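Long-range contacts in inorganic pyrophosphatase (Coxiella burnetii, PDB 3TR4), which probably hydrolyses inorganic pyrophosphate into two phosphate ions with the help of divalent metal ions, working as a homohexamer: residues P61-Q66 and E168-R173; D15-I20 and V89-I94; V85-R90 and A109-K114; Y53-G58 and D134-F139; L76-V81 and K114-Y119. One frame throughout, in Å; residues are numbered along the deposited sequence.

Interaction 1. Residues P61-Q66 and E168-R173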
# COMPACT_ATOMS: atom_id res chain seq x y z
N PRO B 61 -20.26 -21.30 2.31
CA PRO B 61 -20.20 -22.50 1.47
C PRO B 61 -21.32 -23.46 1.83
O PRO B 61 -21.78 -23.43 2.98
CB PRO B 61 -18.85 -23.12 1.84
CG PRO B 61 -18.13 -22.12 2.65
CD PRO B 61 -19.16 -21.25 3.28
N SER B 62 -21.75 -24.29 0.89
CA SER B 62 -22.82 -25.26 1.14
C SER B 62 -24.15 -24.59 1.48
O SER B 62 -24.92 -25.09 2.30
CB SER B 62 -22.42 -26.25 2.23
OG SER B 62 -21.42 -27.13 1.77
N THR B 63 -24.41 -23.45 0.86
CA THR B 63 -25.69 -22.77 0.98
C THR B 63 -26.15 -22.31 -0.40
O THR B 63 -25.34 -22.20 -1.32
CB THR B 63 -25.62 -21.55 1.91
OG1 THR B 63 -24.82 -20.52 1.30
CG2 THR B 63 -25.03 -21.94 3.25
N LEU B 64 -27.44 -22.03 -0.52
CA LEU B 64 -28.00 -21.60 -1.79
C LEU B 64 -29.06 -20.53 -1.57
O LEU B 64 -30.10 -20.79 -0.97
CB LEU B 64 -28.62 -22.80 -2.52
CG LEU B 64 -29.30 -22.51 -3.86
CD1 LEU B 64 -28.30 -21.94 -4.85
CD2 LEU B 64 -29.94 -23.78 -4.41
N ALA B 65 -28.77 -19.32 -2.03
CA ALA B 65 -29.72 -18.21 -1.95
C ALA B 65 -30.71 -18.29 -3.11
O ALA B 65 -30.59 -19.16 -3.97
CB ALA B 65 -28.98 -16.88 -1.96
N GLN B 66 -31.67 -17.38 -3.14
CA GLN B 66 -32.70 -17.40 -4.17
C GLN B 66 -32.14 -17.11 -5.56
O GLN B 66 -32.73 -17.49 -6.57
CB GLN B 66 -33.81 -16.40 -3.84
CG GLN B 66 -34.50 -16.66 -2.51
CD GLN B 66 -35.67 -15.72 -2.27
OE1 GLN B 66 -36.27 -15.19 -3.21
NE2 GLN B 66 -35.99 -15.50 -1.00
N GLU B 168 -30.75 -20.65 7.67
CA GLU B 168 -31.23 -22.03 7.71
C GLU B 168 -31.97 -22.44 6.44
O GLU B 168 -31.84 -23.57 5.98
CB GLU B 168 -32.11 -22.25 8.95
CG GLU B 168 -31.32 -22.24 10.25
CD GLU B 168 -32.21 -22.31 11.47
OE1 GLU B 168 -33.39 -21.92 11.38
OE2 GLU B 168 -31.72 -22.76 12.53
N ALA B 169 -32.72 -21.51 5.86
CA ALA B 169 -33.44 -21.79 4.62
C ALA B 169 -32.48 -21.99 3.44
O ALA B 169 -32.70 -22.85 2.59
CB ALA B 169 -34.43 -20.67 4.31
N SER B 170 -31.43 -21.18 3.39
CA SER B 170 -30.45 -21.29 2.31
C SER B 170 -29.68 -22.61 2.41
O SER B 170 -29.17 -23.12 1.41
CB SER B 170 -29.49 -20.11 2.32
OG SER B 170 -28.59 -20.19 3.41
N ILE B 171 -29.59 -23.14 3.62
CA ILE B 171 -29.01 -24.46 3.83
C ILE B 171 -29.97 -25.52 3.29
O ILE B 171 -29.56 -26.47 2.63
CB ILE B 171 -28.73 -24.73 5.32
CG1 ILE B 171 -27.50 -23.94 5.79
CG2 ILE B 171 -28.53 -26.22 5.57
CD1 ILE B 171 -27.17 -24.14 7.25
N VAL B 172 -31.26 -25.33 3.58
CA VAL B 172 -32.29 -26.22 3.07
C VAL B 172 -32.25 -26.30 1.55
O VAL B 172 -32.24 -27.40 0.98
CB VAL B 172 -33.70 -25.76 3.50
CG1 VAL B 172 -34.77 -26.56 2.77
CG2 VAL B 172 -33.86 -25.90 5.01
N ARG B 173 -32.21 -25.15 0.89
CA ARG B 173 -32.16 -25.13 -0.57
C ARG B 173 -30.99 -25.95 -1.09
O ARG B 173 -31.14 -26.75 -2.01
CB ARG B 173 -32.06 -23.70 -1.10
CG ARG B 173 -33.28 -22.85 -0.86
CD ARG B 173 -33.23 -21.62 -1.74
NE ARG B 173 -34.11 -20.56 -1.25
CZ ARG B 173 -33.74 -19.65 -0.36
NH1 ARG B 173 -32.51 -19.66 0.14
NH2 ARG B 173 -34.60 -18.72 0.04
O HOH W 1 -35.26 -17.04 1.67

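Interaction 2. Residues D15-I20 and V89-I94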
# COMPACT_ATOMS: atom_id res chain seq x y z
N ASP B 15 -24.38 -18.67 15.07
CA ASP B 15 -23.39 -18.10 15.98
C ASP B 15 -21.98 -18.60 15.69
O ASP B 15 -21.03 -18.24 16.37
CB ASP B 15 -23.74 -18.42 17.43
CG ASP B 15 -24.90 -17.59 17.95
OD1 ASP B 15 -25.99 -18.16 18.16
OD2 ASP B 15 -24.71 -16.37 18.14
N ASP B 16 -21.85 -19.45 14.67
CA ASP B 16 -20.56 -20.02 14.32
C ASP B 16 -20.63 -20.71 12.97
O ASP B 16 -20.74 -21.93 12.90
CB ASP B 16 -20.11 -21.00 15.40
CG ASP B 16 -18.80 -21.68 15.05
OD1 ASP B 16 -18.07 -21.16 14.17
OD2 ASP B 16 -18.49 -22.72 15.66
N PHE B 17 -20.56 -19.92 11.91
CA PHE B 17 -20.60 -20.49 10.57
C PHE B 17 -19.41 -20.06 9.73
O PHE B 17 -18.66 -19.15 10.10
CB PHE B 17 -21.94 -20.19 9.87
CG PHE B 17 -22.23 -18.72 9.66
CD1 PHE B 17 -22.84 -17.97 10.66
CD2 PHE B 17 -21.93 -18.11 8.46
CE1 PHE B 17 -23.12 -16.63 10.46
CE2 PHE B 17 -22.22 -16.76 8.25
CZ PHE B 17 -22.81 -16.02 9.25
N ASN B 18 -19.21 -20.74 8.60
CA ASN B 18 -18.06 -20.49 7.75
C ASN B 18 -18.32 -19.45 6.68
O ASN B 18 -19.40 -19.38 6.10
CB ASN B 18 -17.59 -21.79 7.10
CG ASN B 18 -17.02 -22.77 8.11
OD1 ASN B 18 -16.47 -22.37 9.14
ND2 ASN B 18 -17.14 -24.06 7.82
N VAL B 19 -17.31 -18.63 6.41
CA VAL B 19 -17.39 -17.66 5.33
C VAL B 19 -16.09 -17.68 4.55
O VAL B 19 -15.00 -17.66 5.13
CB VAL B 19 -17.66 -16.24 5.85
CG1 VAL B 19 -17.46 -15.22 4.73
CG2 VAL B 19 -19.07 -16.14 6.42
N ILE B 20 -16.20 -17.76 3.23
CA ILE B 20 -15.04 -17.60 2.36
C ILE B 20 -15.03 -16.18 1.84
O ILE B 20 -15.97 -15.73 1.18
CB ILE B 20 -15.06 -18.61 1.20
CG1 ILE B 20 -14.90 -20.03 1.73
CG2 ILE B 20 -13.94 -18.28 0.21
CD1 ILE B 20 -15.06 -21.12 0.68
N VAL B 89 -17.48 -17.00 11.67
CA VAL B 89 -18.15 -15.77 12.05
C VAL B 89 -19.47 -16.03 12.78
O VAL B 89 -19.96 -17.16 12.82
CB VAL B 89 -18.43 -14.87 10.82
CG1 VAL B 89 -17.13 -14.56 10.08
CG2 VAL B 89 -19.42 -15.53 9.88
N ARG B 90 -20.03 -14.97 13.35
CA ARG B 90 -21.32 -15.04 14.02
C ARG B 90 -22.17 -13.86 13.53
O ARG B 90 -21.66 -12.75 13.38
CB ARG B 90 -21.15 -15.00 15.54
CG ARG B 90 -20.30 -13.84 16.03
CD ARG B 90 -20.03 -13.92 17.53
NE ARG B 90 -19.23 -12.79 18.00
CZ ARG B 90 -19.73 -11.63 18.38
NH1 ARG B 90 -21.04 -11.43 18.36
NH2 ARG B 90 -18.92 -10.65 18.78
N ALA B 91 -23.45 -14.11 13.29
CA ALA B 91 -24.33 -13.08 12.72
C ALA B 91 -24.83 -12.06 13.74
O ALA B 91 -25.04 -12.37 14.91
CB ALA B 91 -25.50 -13.73 11.99
N LEU B 92 -25.02 -10.83 13.27
CA LEU B 92 -25.60 -9.77 14.07
C LEU B 92 -26.98 -9.42 13.53
O LEU B 92 -27.87 -8.99 14.27
CB LEU B 92 -24.72 -8.52 14.02
CG LEU B 92 -23.32 -8.62 14.61
CD1 LEU B 92 -22.59 -7.30 14.42
CD2 LEU B 92 -23.38 -9.00 16.08
N GLY B 93 -27.15 -9.59 12.23
CA GLY B 93 -28.38 -9.21 11.57
C GLY B 93 -28.28 -9.44 10.08
O GLY B 93 -27.37 -10.12 9.61
N ILE B 94 -29.21 -8.86 9.34
CA ILE B 94 -29.24 -9.04 7.90
C ILE B 94 -29.68 -7.76 7.20
O ILE B 94 -30.57 -7.06 7.66
CB ILE B 94 -30.14 -10.23 7.51
CG1 ILE B 94 -30.16 -10.43 5.99
CG2 ILE B 94 -31.54 -10.06 8.07
CD1 ILE B 94 -30.84 -11.72 5.56

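Interaction 3. Residues V85-R90 and A109-K114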
# COMPACT_ATOMS: atom_id res chain seq x y z
N VAL B 85 -9.63 -16.55 1.75
CA VAL B 85 -9.45 -17.05 3.10
C VAL B 85 -10.79 -17.43 3.73
O VAL B 85 -11.80 -16.75 3.51
CB VAL B 85 -8.73 -16.01 3.97
CG1 VAL B 85 -8.75 -16.42 5.44
CG2 VAL B 85 -7.30 -15.82 3.48
N LEU B 86 -10.80 -18.51 4.50
CA LEU B 86 -12.00 -18.93 5.21
C LEU B 86 -11.94 -18.45 6.66
O LEU B 86 -10.87 -18.45 7.26
CB LEU B 86 -12.14 -20.45 5.16
CG LEU B 86 -13.47 -21.06 5.64
CD1 LEU B 86 -13.67 -22.44 5.03
CD2 LEU B 86 -13.53 -21.12 7.16
N MSE B 87 -13.07 -18.04 7.20
CA MSE B 87 -13.12 -17.60 8.59
C MSE B 87 -14.43 -17.98 9.26
O MSE B 87 -15.45 -18.16 8.60
CB MSE B 87 -12.87 -16.09 8.70
CG MSE B 87 -13.88 -15.23 7.97
SE MSE B 87 -13.36 -13.34 8.00
CE MSE B 87 -13.26 -13.09 9.94
N ARG B 88 -14.39 -18.11 10.58
CA ARG B 88 -15.57 -18.46 11.35
C ARG B 88 -16.19 -17.20 11.94
O ARG B 88 -15.52 -16.43 12.63
CB ARG B 88 -15.20 -19.45 12.46
CG ARG B 88 -14.71 -20.79 11.92
CD ARG B 88 -14.20 -21.71 13.02
NE ARG B 88 -15.18 -21.88 14.09
CZ ARG B 88 -14.93 -21.65 15.38
NH1 ARG B 88 -13.72 -21.25 15.76
NH2 ARG B 88 -15.88 -21.82 16.28
N VAL B 89 -17.48 -17.00 11.67
CA VAL B 89 -18.15 -15.77 12.05
C VAL B 89 -19.47 -16.03 12.78
O VAL B 89 -19.96 -17.16 12.82
CB VAL B 89 -18.43 -14.87 10.82
CG1 VAL B 89 -17.13 -14.56 10.08
CG2 VAL B 89 -19.42 -15.53 9.88
N ARG B 90 -20.03 -14.97 13.35
CA ARG B 90 -21.32 -15.04 14.02
C ARG B 90 -22.17 -13.86 13.53
O ARG B 90 -21.66 -12.75 13.38
CB ARG B 90 -21.15 -15.00 15.54
CG ARG B 90 -20.30 -13.84 16.03
CD ARG B 90 -20.03 -13.92 17.53
NE ARG B 90 -19.23 -12.79 18.00
CZ ARG B 90 -19.73 -11.63 18.38
NH1 ARG B 90 -21.04 -11.43 18.36
NH2 ARG B 90 -18.92 -10.65 18.78
N ALA B 109 -22.08 -9.98 9.78
CA ALA B 109 -21.43 -10.81 10.79
C ALA B 109 -20.14 -10.20 11.33
O ALA B 109 -19.60 -9.24 10.76
CB ALA B 109 -21.17 -12.21 10.23
N VAL B 110 -19.65 -10.78 12.43
CA VAL B 110 -18.35 -10.44 13.01
C VAL B 110 -17.63 -11.75 13.31
O VAL B 110 -18.27 -12.80 13.36
CB VAL B 110 -18.50 -9.63 14.31
CG1 VAL B 110 -18.92 -8.19 14.00
CG2 VAL B 110 -19.50 -10.30 15.24
N PRO B 111 -16.31 -11.71 13.52
CA PRO B 111 -15.61 -12.97 13.81
C PRO B 111 -16.11 -13.56 15.12
O PRO B 111 -16.60 -12.82 15.97
CB PRO B 111 -14.15 -12.54 13.95
CG PRO B 111 -14.05 -11.22 13.24
CD PRO B 111 -15.38 -10.56 13.49
N VAL B 112 -16.00 -14.88 15.28
CA VAL B 112 -16.32 -15.49 16.57
C VAL B 112 -15.42 -14.88 17.63
O VAL B 112 -14.34 -14.37 17.33
CB VAL B 112 -16.16 -17.03 16.55
CG1 VAL B 112 -17.19 -17.66 15.61
CG2 VAL B 112 -14.75 -17.42 16.15
N VAL B 113 -15.86 -14.93 18.89
CA VAL B 113 -15.11 -14.29 19.97
C VAL B 113 -13.67 -14.79 20.06
O VAL B 113 -12.74 -14.00 20.25
CB VAL B 113 -15.81 -14.49 21.33
CG1 VAL B 113 -14.95 -13.92 22.45
CG2 VAL B 113 -17.19 -13.83 21.31
N LYS B 114 -13.48 -16.10 19.92
CA LYS B 114 -12.16 -16.70 19.93
C LYS B 114 -11.19 -16.01 18.97
O LYS B 114 -10.01 -15.84 19.28
CB LYS B 114 -12.25 -18.18 19.56
CG LYS B 114 -10.92 -18.81 19.14
CD LYS B 114 -11.12 -20.21 18.59
CE LYS B 114 -11.84 -21.10 19.59
NZ LYS B 114 -12.08 -22.47 19.05
O HOH W 2 -16.06 -11.25 18.32

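Interaction 4. Residues Y53-G58 and D134-F139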
# COMPACT_ATOMS: atom_id res chain seq x y z
N TYR B 53 -15.44 -1.14 -0.91
CA TYR B 53 -16.26 -1.90 0.02
C TYR B 53 -16.04 -1.41 1.45
O TYR B 53 -14.91 -1.22 1.89
CB TYR B 53 -15.96 -3.39 -0.10
CG TYR B 53 -16.78 -4.06 -1.17
CD1 TYR B 53 -16.60 -3.73 -2.51
CD2 TYR B 53 -17.74 -5.01 -0.85
CE1 TYR B 53 -17.34 -4.33 -3.50
CE2 TYR B 53 -18.49 -5.62 -1.84
CZ TYR B 53 -18.29 -5.28 -3.16
OH TYR B 53 -19.03 -5.87 -4.15
N PRO B 54 -17.14 -1.19 2.18
CA PRO B 54 -17.10 -0.67 3.55
C PRO B 54 -16.83 -1.77 4.58
O PRO B 54 -16.77 -1.49 5.77
CB PRO B 54 -18.52 -0.13 3.74
CG PRO B 54 -19.35 -1.06 2.93
CD PRO B 54 -18.53 -1.37 1.71
N CYS B 55 -16.68 -3.00 4.11
CA CYS B 55 -16.40 -4.14 4.98
C CYS B 55 -15.99 -5.32 4.11
O CYS B 55 -16.05 -5.23 2.89
CB CYS B 55 -17.63 -4.50 5.81
SG CYS B 55 -19.12 -4.87 4.84
N ASN B 56 -15.58 -6.42 4.73
CA ASN B 56 -15.26 -7.61 3.95
C ASN B 56 -16.54 -8.24 3.42
O ASN B 56 -17.61 -8.08 4.01
CB ASN B 56 -14.47 -8.64 4.77
CG ASN B 56 -13.28 -8.04 5.47
OD1 ASN B 56 -12.24 -7.78 4.86
ND2 ASN B 56 -13.42 -7.81 6.77
N TYR B 57 -16.41 -8.97 2.32
CA TYR B 57 -17.57 -9.55 1.66
C TYR B 57 -17.25 -10.97 1.22
O TYR B 57 -16.19 -11.23 0.66
CB TYR B 57 -17.97 -8.68 0.46
CG TYR B 57 -19.12 -9.22 -0.37
CD1 TYR B 57 -20.44 -8.90 -0.05
CD2 TYR B 57 -18.89 -10.02 -1.48
CE1 TYR B 57 -21.49 -9.38 -0.82
CE2 TYR B 57 -19.93 -10.50 -2.24
CZ TYR B 57 -21.23 -10.18 -1.91
OH TYR B 57 -22.27 -10.66 -2.67
N GLY B 58 -18.18 -11.88 1.47
CA GLY B 58 -17.97 -13.27 1.09
C GLY B 58 -19.27 -14.04 1.02
O GLY B 58 -20.34 -13.46 0.86
N ASP B 134 -25.21 3.01 7.95
CA ASP B 134 -25.65 3.93 6.90
C ASP B 134 -24.68 3.93 5.73
O ASP B 134 -25.09 3.93 4.57
CB ASP B 134 -25.83 5.35 7.45
CG ASP B 134 -27.05 5.48 8.34
OD1 ASP B 134 -27.91 4.58 8.32
OD2 ASP B 134 -27.15 6.50 9.06
N ALA B 135 -23.39 3.91 6.04
CA ALA B 135 -22.36 3.83 5.02
C ALA B 135 -22.47 2.54 4.22
O ALA B 135 -22.30 2.53 3.00
CB ALA B 135 -20.97 3.95 5.65
N ILE B 136 -22.76 1.44 4.91
CA ILE B 136 -22.89 0.14 4.25
C ILE B 136 -24.11 0.11 3.34
O ILE B 136 -24.01 -0.32 2.19
CB ILE B 136 -22.97 -1.01 5.27
CG1 ILE B 136 -21.64 -1.14 6.02
CG2 ILE B 136 -23.32 -2.32 4.57
CD1 ILE B 136 -21.67 -2.12 7.16
N SER B 137 -25.25 0.56 3.84
CA SER B 137 -26.48 0.61 3.05
C SER B 137 -26.32 1.51 1.84
O SER B 137 -26.72 1.16 0.73
CB SER B 137 -27.65 1.10 3.90
OG SER B 137 -27.78 0.32 5.08
N HIS B 138 -25.72 2.68 2.06
CA HIS B 138 -25.46 3.62 0.98
C HIS B 138 -24.63 2.96 -0.12
O HIS B 138 -24.95 3.08 -1.30
CB HIS B 138 -24.75 4.86 1.51
CG HIS B 138 -24.41 5.86 0.45
ND1 HIS B 138 -23.13 6.06 -0.00
CD2 HIS B 138 -25.20 6.71 -0.25
CE1 HIS B 138 -23.13 7.00 -0.93
NE2 HIS B 138 -24.37 7.41 -1.10
N PHE B 139 -23.56 2.28 0.27
CA PHE B 139 -22.71 1.59 -0.69
C PHE B 139 -23.50 0.62 -1.58
O PHE B 139 -23.36 0.64 -2.80
CB PHE B 139 -21.57 0.84 -0.00
CG PHE B 139 -20.73 0.02 -0.95
CD1 PHE B 139 -21.01 -1.32 -1.17
CD2 PHE B 139 -19.67 0.60 -1.64
CE1 PHE B 139 -20.25 -2.07 -2.05
CE2 PHE B 139 -18.91 -0.15 -2.52
CZ PHE B 139 -19.20 -1.49 -2.73

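Interaction 5. Residues L76-V81 and K114-Y119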
# COMPACT_ATOMS: atom_id res chain seq x y z
N LEU B 76 -17.56 -7.60 9.31
CA LEU B 76 -16.80 -6.50 9.88
C LEU B 76 -15.63 -7.05 10.68
O LEU B 76 -15.79 -7.94 11.51
CB LEU B 76 -17.69 -5.66 10.79
CG LEU B 76 -18.94 -5.06 10.15
CD1 LEU B 76 -19.78 -4.35 11.21
CD2 LEU B 76 -18.56 -4.10 9.04
N THR B 77 -14.45 -6.50 10.43
CA THR B 77 -13.24 -6.95 11.12
C THR B 77 -12.36 -5.74 11.42
O THR B 77 -12.53 -4.68 10.82
CB THR B 77 -12.43 -7.92 10.25
OG1 THR B 77 -12.08 -7.29 9.01
CG2 THR B 77 -13.24 -9.17 9.94
N PRO B 78 -11.42 -5.91 12.36
CA PRO B 78 -10.46 -4.86 12.72
C PRO B 78 -9.60 -4.45 11.52
O PRO B 78 -9.31 -3.27 11.36
CB PRO B 78 -9.60 -5.52 13.79
CG PRO B 78 -10.47 -6.58 14.38
CD PRO B 78 -11.30 -7.09 13.23
N VAL B 79 -9.19 -5.42 10.70
CA VAL B 79 -8.43 -5.12 9.49
C VAL B 79 -8.88 -6.03 8.34
O VAL B 79 -9.43 -7.10 8.57
CB VAL B 79 -6.92 -5.27 9.72
CG1 VAL B 79 -6.44 -4.25 10.74
CG2 VAL B 79 -6.60 -6.67 10.17
N PRO B 80 -8.63 -5.60 7.09
CA PRO B 80 -9.10 -6.37 5.93
C PRO B 80 -8.56 -7.81 5.93
O PRO B 80 -7.45 -8.06 6.38
CB PRO B 80 -8.55 -5.59 4.73
CG PRO B 80 -8.30 -4.21 5.25
CD PRO B 80 -7.90 -4.38 6.69
N VAL B 81 -9.37 -8.74 5.43
CA VAL B 81 -8.96 -10.13 5.29
C VAL B 81 -8.69 -10.45 3.82
O VAL B 81 -9.41 -9.99 2.93
CB VAL B 81 -10.06 -11.08 5.82
CG1 VAL B 81 -9.71 -12.53 5.52
CG2 VAL B 81 -10.28 -10.87 7.32
N LYS B 114 -13.48 -16.10 19.92
CA LYS B 114 -12.16 -16.70 19.93
C LYS B 114 -11.19 -16.01 18.97
O LYS B 114 -10.01 -15.84 19.28
CB LYS B 114 -12.25 -18.18 19.56
CG LYS B 114 -10.92 -18.81 19.14
CD LYS B 114 -11.12 -20.21 18.59
CE LYS B 114 -11.84 -21.10 19.59
NZ LYS B 114 -12.08 -22.47 19.05
N ALA B 115 -11.70 -15.61 17.81
CA ALA B 115 -10.86 -15.00 16.78
C ALA B 115 -10.73 -13.49 16.95
O ALA B 115 -9.74 -12.90 16.54
CB ALA B 115 -11.40 -15.34 15.39
N CYS B 116 -11.74 -12.87 17.56
CA CYS B 116 -11.69 -11.43 17.79
C CYS B 116 -12.29 -11.04 19.14
O CYS B 116 -13.48 -10.79 19.25
CB CYS B 116 -12.41 -10.68 16.66
SG CYS B 116 -12.17 -8.89 16.70
N ARG B 117 -11.43 -10.99 20.16
CA ARG B 117 -11.84 -10.59 21.50
C ARG B 117 -12.43 -9.18 21.53
O ARG B 117 -13.38 -8.92 22.26
CB ARG B 117 -10.64 -10.64 22.46
CG ARG B 117 -10.41 -11.98 23.09
CD ARG B 117 -11.52 -12.32 24.07
NE ARG B 117 -11.27 -13.60 24.71
CZ ARG B 117 -10.60 -13.76 25.84
NH1 ARG B 117 -10.11 -12.70 26.48
NH2 ARG B 117 -10.42 -14.97 26.34
N ALA B 118 -11.85 -8.29 20.73
CA ALA B 118 -12.22 -6.88 20.76
C ALA B 118 -13.69 -6.63 20.43
O ALA B 118 -14.22 -5.57 20.75
CB ALA B 118 -11.32 -6.09 19.82
N TYR B 119 -14.34 -7.60 19.79
CA TYR B 119 -15.73 -7.43 19.37
C TYR B 119 -16.69 -8.22 20.24
O TYR B 119 -17.87 -8.35 19.90
CB TYR B 119 -15.91 -7.85 17.91
CG TYR B 119 -15.31 -6.91 16.89
CD1 TYR B 119 -14.64 -5.75 17.27
CD2 TYR B 119 -15.42 -7.18 15.53
CE1 TYR B 119 -14.10 -4.89 16.32
CE2 TYR B 119 -14.88 -6.34 14.58
CZ TYR B 119 -14.23 -5.20 14.97
OH TYR B 119 -13.70 -4.37 14.01

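Interaction 1. Residues P61-Q66 and E168-R173
The guanidinium of Arg173 lies flat against the backbone at Ala65 and Gln66: Ala65 C and Gln66 CG sit over one of its faces, with Gln66 N 4.0 Å above the plane and over its centre. Near its edge comes Leu64 O, which takes a hydrogen bond from Arg173 NH1 at 2.9 Å. NH1 arrives in the carbonyl plane, on a lone pair, while the oxygen is tilted 18° from the guanidinium plane. Gln66 CG comes within 3.3 Å of Arg173 NH2, and its amide is turned 50° from the guanidinium. From CG to NE the Arg173 chain is extended (CD anti, chi2 -164°), crossing the Leu64 side chain at about a right angle with CB against CB at 3.8 Å.

Leu64 is held by its N-H as well, through a 2.8 Å bond from Leu64 N to Ser170 O whose donor stands above the carbonyl plane. Next to it, Thr63 CB rests 3.6 Å from Ser170 OG, though both hydroxyls find their bonds elsewhere: Thr63 OG1 with Val60 O and Leu71 N, Ser170 OG with Phe167 O. In this way the C-terminal helix 160-175 grips the loop between strands 56-59 and 72-75. That loop leads directly into Asp67, which with Asp72 and Asp104 holds the manganese ion of the pyrophosphatase metal site, about 6 Å from the side chain of Ala65.

Interaction 2. Residues D15-I20 and V89-I94
Phe17 and Val89 form a regular antiparallel hydrogen-bonded pair although their strand segments run at 106° to each other, close to perpendicular. Both bonds of the pair are sound: Phe17 N to Val89 O at 3.0 Å and Val89 N to Phe17 O at 2.9 Å. Within 15-20 and 89-94 this is the one bridge; the pairing goes on at Val19 and Met87. Around it, side chains fill in.

Phe17 places CG between its own backbone N and carbonyl carbon (chi1 62°), and the ring comes down on Val89. The CG2 methyl of Val89 stands over one ring face, 3.6 Å from the ring centroid and offset toward the rim, a CH-pi contact 20° off the normal. That methyl also meets Val19 CG2 at 3.5 Å, the two valine side chains crossing at about a right angle. At the edge of the ring, near its plane, CE1 comes 3.8 Å from Ala91 N. Past the pair, Asp15 O rests 3.3 Å from Arg90 CB; the Asp15 carboxylate turns instead to a salt bridge with Lys160, and the Arg90 guanidinium to Ile122 O.

The bend fits the curled, barrel-like sheet of this pyrophosphatase, to which both strands belong. Strand 86-99 also pairs with strand 106-111, and its Val89 touches Val75 of strand 72-75, while Phe17 packs on Val73 and meets the ring of Phe167 on helix 160-175.

Interaction 3. Residues V85-R90 and A109-K114
Pro111 O is gripped from two directions: water 2 donates to it at 2.9 Å, and Arg90 NE adds a weak bond at 3.3 Å. The same water lies in the guanidinium plane, at its edge, and accepts from Arg90 NH2 at 3.0 Å. Over the centre of one guanidinium face stands Val110 CG2, 3.4 Å from Arg90 CZ.

The contact joins the two strands of a beta hairpin, 86-99 and 106-111, and the loop after the second. Arg90 and Val110 make an antiparallel hydrogen-bonded pair, with Arg90 N to Val110 O at 2.8 Å and the return bond from Val110 N to Arg90 O. Val89 faces Pro111 in a non-hydrogen-bonded pair, so the missing N-H of Pro111 costs no bond to strand 86-99, though Leu76 O on its other side has no partner. Val112 N resumes the pairing, reaching Arg88 O at 3.1 Å.

Val112 CG2 lies over one face of the Arg88 guanidinium. Lys114 NZ comes 3.9 Å from Arg88 NH1, a like-charge approach probably eased by the salt bridge from Arg88 NH2 to Asp16. Met87, modelled as selenomethionine, sets its CE against Pro111 CG, and both residues pack on a neighbouring subunit.

Interaction 4. Residues Y53-G58 and D134-F139
Phe139 drives an edge of its ring into the face of Tyr53, CZ leading at 3.4 Å from Tyr53 CD1. The ring centroids are 4.6 Å apart and the planes inclined at 57°, an edge-to-face pair with CZ offset toward the rim of the tyrosine. Over one face of Phe139 sits Pro54, whose CD is 3.9 Å from the ring centroid in a CH-pi contact. One turn earlier, Ile136 CG1 meets Pro54 CG at 3.8 Å. No hydrogen bond crosses; the proline and two aromatic rings carry the contact.

This is where helix 130-142 packs against the loop leading into strand 56-59 of the barrel, and Tyr57 on that strand is a predicted substrate-binding residue. CB of Phe139 points at the loop, and CG stands anti to the backbone N (chi1 175°).

Further out, the Phe139 ring also meets that of Tyr143, and Tyr53 lies about 4 Å, side chain to side chain, from Lys31; both neighbours are predicted to bind substrate. Backbone bonds to Asn26 and Gly27 hold Tyr53, and Leu74 of strand 72-75 backs Ile136. A neighbouring subunit also reaches the helix: its Asp145 bonds to His138 NE2 and its Ser50 packs on Phe139.

Interaction 5. Residues L76-V81 and K114-Y119
Tyr119 reaches across to residues 76-78, its CB already directed at them. CG stands anti to the carbonyl carbon (chi1 -72°), and chi2 of 0° makes one ring carbon, CD1, eclipse CA while CD2 lies on the far side. CD2 approaches Leu76 O at 4.1 Å, and the next atom, CE2, comes closer to that oxygen, 3.6 Å. Leu76 O thus lies in the ring plane, at its edge; it is buried by the contact and has no partner anywhere in the model. The aromatic C-H edge and Pro111 CD lie beside it, a weakly polar setting at best. CZ meets Pro78 CD at 3.9 Å.

The tip ends against the Thr77-Pro78 peptide: Tyr119 OH is 3.2 Å from Pro78 N, which has no hydrogen to share. Thr77 O lies near as well but at a poor angle, leaving the hydroxyl in van der Waals contact with the peptide rather than bonded to it.

Cys116 completes the cluster. Its SG lies 3.7 Å above the plane of the Tyr119 ring, offset toward the rim, and touches Pro78 CG at the same distance of 3.7 Å. The loop 76-81 is braced by a 2.7 Å bond from Thr77 OG1 to Val79 O and by Asn56 ND2, which also bonds to Thr77 OG1.

Pro111 packs against Thr77, Cys116 and Tyr119, while Phe46 of a neighbouring subunit packs on Thr77 and Pro78. The contact joins two loops that leave the barrel strands 72-75 and 106-111, at a subunit interface of the hexamer.

Interactions 2 and 3 share Val89 and Arg90 on strand 86-99, their centres 6 Å apart, and the salt bridge from Asp16 OD2 to Arg88 NH2 (2.8 Å) ties one to the other. Interaction 5 continues outward from interaction 3: Ala109 O and Leu76 N are 3.0 Å apart, probably hydrogen-bonded, and both contacts touch the same neighbouring subunit. Asn56 and Thr77 link interaction 4 to interaction 5. Interaction 1 touches interaction 2 through Pro61 CD and Asn18 O at 3.4 Å. Interactions 1 and 4 lie on opposite sides of the chain's centre, yet both approach the active site, one beside the loop that carries the manganese ligand Asp67, the other beside predicted substrate-binding residues.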